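Local coordinates for lysine specific cysteine protease (Porphyromonas gingivalis, PDB 3M1H) that cleaves proteins after lysine as a secreted cysteine protease and carries haemagglutinin/adhesin domains, one of which, the K3 cleaved adhesin domain, forms this structure, at the calcium ion site. Sequence-based numbering; all coordinates share one arbitrary frame.

The calcium ion site. Residues 9-11, 43-44, 46, 48-49, 171-172. With CA (calcium ion), chain B.
Two rings meet acidic groups of this calcium site edge-on: the Phe10 ring has Asp171 OD1 in its plane, and the His44 ring, farther out, has the carboxylate carbon CG of Asp172 in its own. Asp171 grips the ion with both carboxylate oxygens, OD2 at 2.4 Å and OD1 at 2.5 Å from CA. Its CG lies anti to the backbone N (chi1 -156°), swinging the carboxylate off strand 167-177 towards the metal. Each oxygen also accepts a backbone N-H: His44 N reaches the anti lone pair of OD2, while Asp172 N meets OD1 from above the carboxylate plane. Glu11 binds differently, through one oxygen, OE2, 2.3 Å from CA, at the end of a chain bent at chi2 (-58°). The syn lone pair of OE2 takes the N-H of Ile48, whose own carbonyl O binds the ion 2.3 Å from CA. The carbonyl O of Asp9 and the hydroxyl OG of Ser46 bind too; OG, in the crowded position (chi1 69°), donates to His44 O from above the carbonyl plane. A water brings the donor atoms seen to seven, held by Asp172 OD1 at 2.7 Å from the water oxygen. His44 ND1 steadies Asp172 through the anti lone pair of OD2. The carboxylates probably balance the ion's charge. As a worked example of metal cross-linking, the site ties two loop segments, 9-11 and 43-49, to strand 167-177 of the jelly roll and so probably stabilises the adhesin domain.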
loop_
_atom_site.group_PDB
_atom_site.type_symbol
_atom_site.label_atom_id
_atom_site.label_comp_id
_atom_site.label_asym_id
_atom_site.label_seq_id
_atom_site.Cartn_x
_atom_site.Cartn_y
_atom_site.Cartn_z
ATOM N N ASP A 9 -1.106 -4.551 11.753
ATOM C CA ASP A 9 -2.454 -3.996 11.672
ATOM C C ASP A 9 -2.458 -2.474 11.548
ATOM O O ASP A 9 -3.517 -1.878 11.441
ATOM C CB ASP A 9 -3.352 -4.457 12.854
ATOM C CG ASP A 9 -2.793 -4.086 14.216
ATOM O OD1 ASP A 9 -1.954 -3.160 14.320
ATOM O OD2 ASP A 9 -3.247 -4.762 15.194
ATOM N N PHE A 10 -1.291 -1.866 11.636
ATOM C CA PHE A 10 -1.091 -0.407 11.539
ATOM C C PHE A 10 -1.773 0.415 12.629
ATOM O O PHE A 10 -1.817 1.639 12.526
ATOM C CB PHE A 10 -1.422 0.121 10.119
ATOM C CG PHE A 10 -0.570 -0.533 9.067
ATOM C CD1 PHE A 10 0.723 -0.094 8.839
ATOM C CD2 PHE A 10 -1.041 -1.598 8.330
ATOM C CE1 PHE A 10 1.565 -0.697 7.906
ATOM C CE2 PHE A 10 -0.203 -2.219 7.404
ATOM C CZ PHE A 10 1.089 -1.769 7.192
ATOM N N GLU A 11 -2.249 -0.243 13.700
ATOM C CA GLU A 11 -3.000 0.486 14.697
ATOM C C GLU A 11 -2.123 1.436 15.525
ATOM O O GLU A 11 -2.649 2.389 16.109
ATOM C CB GLU A 11 -3.788 -0.473 15.574
ATOM C CG GLU A 11 -4.833 -1.265 14.783
ATOM C CD GLU A 11 -5.848 -0.391 14.054
ATOM O OE1 GLU A 11 -6.389 0.579 14.644
ATOM O OE2 GLU A 11 -6.158 -0.671 12.860
ATOM N N GLY A 43 -10.016 1.864 8.621
ATOM C CA GLY A 43 -9.224 0.667 8.332
ATOM C C GLY A 43 -10.097 -0.539 8.061
ATOM O O GLY A 43 -11.317 -0.461 8.058
ATOM N N HIS A 44 -9.475 -1.675 7.809
ATOM C CA HIS A 44 -10.193 -2.887 7.545
ATOM C C HIS A 44 -10.634 -3.425 8.911
ATOM O O HIS A 44 -9.795 -3.865 9.727
ATOM C CB HIS A 44 -9.280 -3.876 6.813
ATOM C CG HIS A 44 -9.903 -5.222 6.631
ATOM N ND1 HIS A 44 -9.342 -6.374 7.128
ATOM C CD2 HIS A 44 -11.059 -5.584 6.034
ATOM C CE1 HIS A 44 -10.134 -7.397 6.846
ATOM N NE2 HIS A 44 -11.175 -6.950 6.170
ATOM N N SER A 46 -11.214 -2.031 11.454
ATOM C CA SER A 46 -10.268 -1.472 12.395
ATOM C C SER A 46 -10.154 0.049 12.142
ATOM O O SER A 46 -10.594 0.553 11.102
ATOM C CB SER A 46 -8.904 -2.135 12.222
ATOM O OG SER A 46 -8.341 -1.751 10.972
ATOM N N ILE A 48 -7.267 2.059 11.872
ATOM C CA ILE A 48 -6.159 2.612 11.071
ATOM C C ILE A 48 -5.783 1.713 9.910
ATOM O O ILE A 48 -5.681 0.499 10.046
ATOM C CB ILE A 48 -4.874 2.814 11.910
ATOM C CG1 ILE A 48 -5.185 3.493 13.244
ATOM C CG2 ILE A 48 -3.787 3.551 11.085
ATOM C CD1 ILE A 48 -5.895 4.726 13.094
ATOM N N CYS A 49 -5.505 2.348 8.776
ATOM C CA CYS A 49 -4.826 1.713 7.669
ATOM C C CYS A 49 -3.787 2.681 7.100
ATOM O O CYS A 49 -3.729 3.858 7.507
ATOM C CB CYS A 49 -5.837 1.285 6.600
ATOM S SG CYS A 49 -6.737 2.655 5.819
ATOM N N ASP A 171 -3.997 -2.757 4.627
ATOM C CA ASP A 171 -4.142 -3.108 6.061
ATOM C C ASP A 171 -3.885 -4.598 6.230
ATOM O O ASP A 171 -3.890 -5.388 5.280
ATOM C CB ASP A 171 -5.526 -2.681 6.550
ATOM C CG ASP A 171 -5.614 -2.429 8.099
ATOM O OD1 ASP A 171 -4.617 -2.624 8.784
ATOM O OD2 ASP A 171 -6.714 -1.976 8.540
ATOM N N ASP A 172 -3.655 -4.992 7.488
ATOM C CA ASP A 172 -3.631 -6.402 7.883
ATOM C C ASP A 172 -2.660 -7.240 7.016
ATOM O O ASP A 172 -3.037 -8.221 6.375
ATOM C CB ASP A 172 -5.051 -6.954 7.920
ATOM C CG ASP A 172 -5.875 -6.405 9.076
ATOM O OD1 ASP A 172 -5.278 -6.042 10.118
ATOM O OD2 ASP A 172 -7.109 -6.387 8.972
HETATM CA CA CA B . -5.809 -1.686 10.779
HETATM O O HOH W 1 -6.266 -3.922 11.435
#